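Local coordinates for protein ferulic acid esterase, AmCE1/Fae1A (Anaeromyces mucronatus, PDB 5CXX) that probably hydrolyses feruloyl esters to release ferulic acid, the molecule bound in this structure, and has an alpha/beta-hydrolase fold, at residues A[8-12]-A[13-17]; A[126-129]-A[130-134]. All coordinates share one frame; numbering follows the deposited sequence. Where two conformers were deposited one is given.

In the fold
From the N terminus, the chain first makes interaction 1, a short helical turn, 12-15, within residues 8-17, that comes before the first strand, 26-33, of the main sheet. Its side chains reach helices 77-87 and 255-266, tying the N-terminal segment to elements from the early and last parts of the alpha/beta-hydrolase fold. Interaction 2 follows later, within helix 125-140, whose residues 126-134 touch strands 26-33 and 58-62 and helix 157-168. Both contacts are local and close only a few residues of chain; they run in series, neither nesting nor crossing. Interactions 1 and 2 lie on opposite sides of the chain's centre, the centres of interactions 1 and 2 being 31 Å apart and their nearest atoms about 22 Å apart.

Interaction 1 of 2, residues A[8-12]-A[13-17]; sequences NTCPD and KYRTK
The Tyr14 ring receives Pro11 at its edge: Pro11 CB lies in the ring plane, and Pro11 CG stands 3.8 Å from Tyr14 CD2, so the proline borders the aromatic ring without stacking on it. The ring of Tyr263, from helix 255-266, also meets that of Tyr14, at a slant. The second flat group, the Arg15 guanidinium, has water 1 in its plane at the edge, accepting from Arg15 NH1 at 2.9 Å and donating to Cys10 O.

These groups are carried by a single weakly bonded helical turn, 12-15, in the N-terminal segment that precedes the first strand of the alpha/beta-hydrolase sheet. The evidence is the i+3 to i spacing of its bonds: Tyr14 N donates to Pro11 O at 3.0 Å, from 50° out of the carbonyl plane, whereas Arg15 N makes only a weak bond to Asp12 O.

On the inner side, Cys10 SG packs 3.8 Å from Arg15 CB and also touches Tyr14 CB. With SG anti to the backbone N (chi1 179°), the thiol lies beside the start of both side chains. Arg15 places CG between its backbone N and carbonyl carbon (chi1 55°), which brings CG to 3.5 Å from Asp12 O. Beyond that, its guanidinium is held by a salt bridge from NH2 to Asp75 and a hydrogen bond from NH1 to Asn256, while Tyr14 OH bonds to Glu88, so the main polar partners of both side chains belong to other parts of the fold. Asp12 O has a further donor at the end of the turn: Thr16 OG1 gives its hydrogen to Asp12 O at 2.8 Å from above the carbonyl plane.

Interaction 2 of 2, residues A[126-129]-A[130-134]; sequences INEL and IEVIM
Glu128 and Val132 meet where the bent glutamate chain lays its carboxylate against the valine: Glu128 OE2 is 3.8 Å from Val132 CB, and OE1 comes near Val132 CG2. The fold at chi2, 66°, turns the carboxylate to that side. CG itself leaves anti to the backbone N, which puts Glu128 CG within 3.9 Å of Ile133 CD1, the two side chains crossing at about a right angle. Two residues earlier, Ile126 and Ile130 run side by side in the same direction, with Ile126 CG1 3.7 Å from Ile130 CD1. Asn127 and Glu131 are also aligned, but Asn127 OD1 and Glu131 OE2, both acceptors, lie 3.3 Å apart with their amide and carboxylate planes 54° apart; Asn127 instead uses ND2 to reach Asn124, and OD1 accepts from a glycerol.

The backbone that sets these positions changes pitch within helix 125-140 of the alpha/beta-hydrolase fold. Glu131 N still bonds to Asn127 O in the alpha pattern, but Glu128 O accepts both Val132 N and Ile133 N, the latter at 2.9 Å, and Met134 N bonds to Leu129 O with an N-H...O angle of 164°. These two i+5 bonds define a pi-type turn.

Farther out, Tyr31 OH bonds to Glu128 OE2 and Ser33 OG to OE1, holding the carboxylate against strand 26-33. Replacing Glu128 with an alanine is likely to leave those two hydroxyls without their carboxylate partner. Leu129 and Met134, meeting at 4.1 Å between Leu129 CD1 and Met134 CG, both touch Tyr60 of strand 58-62, while Ile126 rests on Tyr164 and Ile165 of helix 157-168.

Interaction 1 of 2, residues A[8-12]-A[13-17]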
ATOM      1  N   ASN A   8     -11.456 -12.202   8.293  1.00 22.52           N
ATOM      2  CA  ASN A   8     -11.318 -10.943   9.031  1.00 22.45           C
ATOM      3  C   ASN A   8     -10.111 -10.908   9.943  1.00 26.69           C
ATOM      4  O   ASN A   8      -9.939  -9.939  10.644  1.00 24.56           O
ATOM      5  CB  ASN A   8     -12.578 -10.613   9.819  1.00 23.04           C
ATOM      6  CG  ASN A   8     -12.941 -11.630  10.839  1.00 25.20           C
ATOM      7  OD1 ASN A   8     -12.182 -12.567  11.110  1.00 27.59           O
ATOM      8  ND2 ASN A   8     -14.108 -11.438  11.462  1.00 25.82           N
ATOM      9  N   THR A   9      -9.299 -11.947   9.902  1.00 23.94           N
ATOM     10  CA  THR A   9      -7.993 -11.919  10.574  0.64 23.65           C
ATOM     11  C   THR A   9      -6.962 -12.678   9.756  1.00 24.00           C
ATOM     12  O   THR A   9      -7.292 -13.465   8.862  1.00 26.26           O
ATOM     13  CB  THR A   9      -8.025 -12.560  11.979  0.64 25.53           C
ATOM     14  OG1 THR A   9      -8.211 -13.972  11.824  0.64 27.56           O
ATOM     15  CG2 THR A   9      -9.143 -11.920  12.870  0.64 25.69           C
ATOM     16  N   CYS A  10      -5.674 -12.416  10.057  1.00 22.56           N
ATOM     17  CA  CYS A  10      -4.614 -13.178   9.439  1.00 23.47           C
ATOM     18  C   CYS A  10      -4.209 -14.295  10.428  1.00 25.43           C
ATOM     19  O   CYS A  10      -3.780 -13.993  11.535  1.00 25.39           O
ATOM     20  CB  CYS A  10      -3.402 -12.256   9.175  1.00 22.91           C
ATOM     21  SG  CYS A  10      -2.010 -13.212   8.403  1.00 23.12           S
ATOM     22  N   PRO A  11      -4.327 -15.554  10.038  1.00 24.66           N
ATOM     23  CA  PRO A  11      -3.888 -16.625  10.941  1.00 26.04           C
ATOM     24  C   PRO A  11      -2.430 -16.449  11.304  1.00 26.46           C
ATOM     25  O   PRO A  11      -1.593 -16.019  10.481  1.00 24.34           O
ATOM     26  CB  PRO A  11      -4.087 -17.905  10.129  1.00 26.89           C
ATOM     27  CG  PRO A  11      -5.124 -17.541   9.105  1.00 28.60           C
ATOM     28  CD  PRO A  11      -4.864 -16.068   8.769  1.00 26.42           C
ATOM     29  N   ASP A  12      -2.094 -16.774  12.549  1.00 26.93           N
ATOM     30  CA  ASP A  12      -0.709 -16.577  12.948  1.00 30.21           C
ATOM     31  C   ASP A  12       0.277 -17.272  12.041  1.00 27.21           C
ATOM     32  O   ASP A  12       1.361 -16.756  11.792  1.00 30.77           O
ATOM     33  CB  ASP A  12      -0.499 -17.046  14.398  1.00 41.58           C
ATOM     34  CG  ASP A  12      -1.108 -16.079  15.421  1.00 52.97           C
ATOM     35  OD1 ASP A  12      -1.370 -14.890  15.086  1.00 56.83           O
ATOM     36  OD2 ASP A  12      -1.328 -16.507  16.569  1.00 57.37           O
ATOM     37  N   LYS A  13      -0.055 -18.453  11.523  1.00 30.60           N
ATOM     38  CA  LYS A  13       0.928 -19.143  10.741  1.00 31.22           C
ATOM     39  C   LYS A  13       1.274 -18.495   9.391  1.00 35.86           C
ATOM     40  O   LYS A  13       2.316 -18.824   8.810  1.00 38.09           O
ATOM     41  CB  LYS A  13       0.517 -20.593  10.520  1.00 34.89           C
ATOM     42  CG  LYS A  13      -0.699 -20.730   9.674  1.00 33.47           C
ATOM     43  CD  LYS A  13      -1.069 -22.223   9.461  1.00 52.34           C
ATOM     44  CE  LYS A  13      -2.402 -22.330   8.749  1.00 58.60           C
ATOM     45  NZ  LYS A  13      -2.732 -23.759   8.401  1.00 62.90           N
ATOM     46  N   TYR A  14       0.453 -17.578   8.872  1.00 23.25           N
ATOM     47  CA  TYR A  14       0.824 -16.930   7.639  1.00 22.33           C
ATOM     48  C   TYR A  14       1.638 -15.662   7.923  1.00 21.41           C
ATOM     49  O   TYR A  14       2.468 -15.271   7.087  1.00 21.83           O
ATOM     50  CB  TYR A  14      -0.425 -16.557   6.810  1.00 22.52           C
ATOM     51  CG  TYR A  14      -1.028 -17.799   6.274  1.00 22.12           C
ATOM     52  CD1 TYR A  14      -0.469 -18.420   5.181  1.00 27.87           C
ATOM     53  CD2 TYR A  14      -2.162 -18.352   6.888  1.00 26.52           C
ATOM     54  CE1 TYR A  14      -1.014 -19.610   4.716  1.00 31.29           C
ATOM     55  CE2 TYR A  14      -2.728 -19.545   6.416  1.00 31.15           C
ATOM     56  CZ  TYR A  14      -2.137 -20.143   5.348  1.00 31.81           C
ATOM     57  OH  TYR A  14      -2.702 -21.317   4.914  1.00 35.36           O
ATOM     58  N   ARG A  15       1.465 -15.018   9.091  1.00 21.12           N
ATOM     59  CA  ARG A  15       2.223 -13.787   9.346  1.00 21.69           C
ATOM     60  C   ARG A  15       3.518 -14.009  10.121  1.00 20.54           C
ATOM     61  O   ARG A  15       4.225 -13.063  10.455  1.00 22.43           O
ATOM     62  CB  ARG A  15       1.364 -12.754  10.086  1.00 23.08           C
ATOM     63  CG  ARG A  15       0.757 -13.314  11.404  1.00 20.33           C
ATOM     64  CD  ARG A  15      -0.105 -12.176  12.074  1.00 22.12           C
ATOM     65  NE  ARG A  15       0.758 -11.095  12.615  1.00 22.63           N
ATOM     66  CZ  ARG A  15       0.308 -10.176  13.468  1.00 23.78           C
ATOM     67  NH1 ARG A  15      -0.995 -10.181  13.798  1.00 25.11           N
ATOM     68  NH2 ARG A  15       1.133  -9.245  13.971  1.00 23.01           N
ATOM     69  N   THR A  16       3.809 -15.282  10.410  1.00 20.39           N
ATOM     70  CA  THR A  16       4.999 -15.711  11.178  1.00 22.17           C
ATOM     71  C   THR A  16       5.958 -16.447  10.227  1.00 21.02           C
ATOM     72  O   THR A  16       5.507 -17.293   9.395  1.00 21.64           O
ATOM     73  CB  THR A  16       4.540 -16.657  12.344  1.00 26.76           C
ATOM     74  OG1 THR A  16       3.670 -15.883  13.190  1.00 33.24           O
ATOM     75  CG2 THR A  16       5.723 -17.138  13.191  1.00 30.90           C
ATOM     76  N   LYS A  17       7.263 -16.199  10.377  1.00 21.62           N
ATOM     77  CA  LYS A  17       8.239 -17.028   9.675  1.00 20.24           C
ATOM     78  C   LYS A  17       8.236 -18.438  10.242  1.00 23.84           C
ATOM     79  O   LYS A  17       8.334 -18.625  11.447  1.00 27.04           O
ATOM     80  CB  LYS A  17       9.661 -16.434   9.773  1.00 21.24           C
ATOM     81  CG  LYS A  17       9.672 -15.101   8.966  1.00 20.29           C
ATOM     82  CD  LYS A  17      11.127 -14.534   9.066  1.00 21.89           C
ATOM     83  CE  LYS A  17      11.270 -13.236   8.286  1.00 26.74           C
ATOM     84  NZ  LYS A  17      12.692 -12.673   8.508  1.00 30.55           N
TER
HETATM   85  O   HOH W   1      -3.251 -11.879  13.295  1.00 27.81           O

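Interaction 2 of 2, residues A[126-129]-A[130-134]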
ATOM      1  N   ILE A 126       2.625  10.591  -5.375  1.00 15.91           N
ATOM      2  CA  ILE A 126       2.157  10.154  -6.706  1.00 16.65           C
ATOM      3  C   ILE A 126       3.199  10.486  -7.782  1.00 18.61           C
ATOM      4  O   ILE A 126       3.473   9.675  -8.659  1.00 17.63           O
ATOM      5  CB  ILE A 126       0.782  10.763  -7.037  1.00 17.19           C
ATOM      6  CG1 ILE A 126       0.243  10.165  -8.360  1.00 17.41           C
ATOM      7  CG2 ILE A 126       0.864  12.320  -7.200  1.00 17.02           C
ATOM      8  CD1 ILE A 126      -1.271  10.533  -8.540  1.00 18.78           C
ATOM      9  N   ASN A 127       3.890  11.610  -7.662  1.00 16.86           N
ATOM     10  CA  ASN A 127       4.907  11.979  -8.610  1.00 17.36           C
ATOM     11  C   ASN A 127       6.215  11.170  -8.402  1.00 18.26           C
ATOM     12  O   ASN A 127       6.831  10.715  -9.375  1.00 17.64           O
ATOM     13  CB  ASN A 127       5.197  13.502  -8.522  1.00 18.01           C
ATOM     14  CG  ASN A 127       3.961  14.294  -8.903  1.00 21.74           C
ATOM     15  OD1 ASN A 127       3.394  14.000  -9.963  1.00 22.57           O
ATOM     16  ND2 ASN A 127       3.466  15.189  -8.036  1.00 22.08           N
ATOM     17  N   GLU A 128       6.582  10.965  -7.131  1.00 17.86           N
ATOM     18  CA  GLU A 128       7.777  10.135  -6.801  1.00 17.46           C
ATOM     19  C   GLU A 128       7.613   8.728  -7.356  1.00 16.81           C
ATOM     20  O   GLU A 128       8.522   8.213  -8.008  1.00 16.55           O
ATOM     21  CB  GLU A 128       7.966  10.070  -5.265  1.00 17.64           C
ATOM     22  CG  GLU A 128       9.172   9.196  -4.828  1.00 17.19           C
ATOM     23  CD  GLU A 128      10.501   9.814  -5.287  1.00 20.05           C
ATOM     24  OE1 GLU A 128      10.533  11.011  -5.674  1.00 19.31           O
ATOM     25  OE2 GLU A 128      11.520   9.087  -5.283  1.00 19.34           O
ATOM     26  N   LEU A 129       6.420   8.160  -7.167  1.00 15.95           N
ATOM     27  CA  LEU A 129       6.226   6.766  -7.600  1.00 15.78           C
ATOM     28  C   LEU A 129       6.299   6.684  -9.148  1.00 16.35           C
ATOM     29  O   LEU A 129       6.995   5.837  -9.712  1.00 17.31           O
ATOM     30  CB  LEU A 129       4.884   6.249  -7.038  1.00 16.00           C
ATOM     31  CG  LEU A 129       4.578   4.805  -7.541  1.00 16.84           C
ATOM     32  CD1 LEU A 129       5.530   3.787  -6.920  1.00 18.50           C
ATOM     33  CD2 LEU A 129       3.096   4.456  -7.174  1.00 16.90           C
ATOM     34  N   ILE A 130       5.523   7.553  -9.823  1.00 17.10           N
ATOM     35  CA  ILE A 130       5.330   7.387 -11.284  1.00 17.03           C
ATOM     36  C   ILE A 130       6.526   7.893 -12.072  1.00 17.82           C
ATOM     37  O   ILE A 130       6.934   7.261 -13.064  1.00 19.82           O
ATOM     38  CB  ILE A 130       4.006   8.101 -11.694  1.00 21.02           C
ATOM     39  CG1 ILE A 130       2.853   7.308 -11.063  1.00 19.89           C
ATOM     40  CG2 ILE A 130       3.900   8.221 -13.204  1.00 20.30           C
ATOM     41  CD1 ILE A 130       1.477   8.062 -11.188  1.00 19.37           C
ATOM     42  N   GLU A 131       7.128   9.008 -11.602  1.00 18.67           N
ATOM     43  CA  GLU A 131       8.220   9.634 -12.350  1.00 19.60           C
ATOM     44  C   GLU A 131       9.604   9.082 -11.990  1.00 18.36           C
ATOM     45  O   GLU A 131      10.527   9.226 -12.792  1.00 21.37           O
ATOM     46  CB  GLU A 131       8.266  11.162 -12.109  1.00 20.52           C
ATOM     47  CG  GLU A 131       6.963  11.829 -12.568  1.00 23.93           C
ATOM     48  CD  GLU A 131       6.988  13.316 -12.270  1.00 34.32           C
ATOM     49  OE1 GLU A 131       8.073  13.910 -12.122  1.00 42.58           O
ATOM     50  OE2 GLU A 131       5.918  13.900 -12.154  1.00 43.63           O
ATOM     51  N   VAL A 132       9.748   8.528 -10.782  1.00 19.36           N
ATOM     52  CA  VAL A 132      11.107   8.157 -10.309  1.00 18.74           C
ATOM     53  C   VAL A 132      11.194   6.682  -9.945  1.00 19.18           C
ATOM     54  O   VAL A 132      12.080   5.989 -10.487  1.00 19.14           O
ATOM     55  CB  VAL A 132      11.558   8.979  -9.098  1.00 19.27           C
ATOM     56  CG1 VAL A 132      13.035   8.649  -8.775  1.00 19.62           C
ATOM     57  CG2 VAL A 132      11.484  10.434  -9.458  1.00 19.39           C
ATOM     58  N   ILE A 133      10.338   6.207  -9.047  1.00 17.28           N
ATOM     59  CA  ILE A 133      10.523   4.845  -8.550  1.00 17.30           C
ATOM     60  C   ILE A 133      10.170   3.772  -9.587  1.00 19.41           C
ATOM     61  O   ILE A 133      10.950   2.813  -9.803  1.00 18.55           O
ATOM     62  CB  ILE A 133       9.710   4.624  -7.300  1.00 16.78           C
ATOM     63  CG1 ILE A 133      10.364   5.415  -6.117  1.00 16.44           C
ATOM     64  CG2 ILE A 133       9.721   3.126  -6.853  1.00 19.77           C
ATOM     65  CD1 ILE A 133       9.483   5.358  -4.843  1.00 17.54           C
ATOM     66  N   MET A 134       9.062   3.927 -10.263  1.00 17.95           N
ATOM     67  CA  MET A 134       8.691   2.931 -11.260  0.73 17.06           C
ATOM     68  C   MET A 134       9.714   2.829 -12.382  1.00 21.16           C
ATOM     69  O   MET A 134      10.133   1.720 -12.756  1.00 21.62           O
ATOM     70  CB  MET A 134       7.284   3.208 -11.820  0.73 19.46           C
ATOM     71  CG  MET A 134       6.269   2.760 -10.865  0.73 19.10           C
ATOM     72  SD  MET A 134       4.640   3.251 -11.447  0.73 21.20           S
ATOM     73  CE  MET A 134       4.287   1.856 -12.480  0.73 23.83           C
TER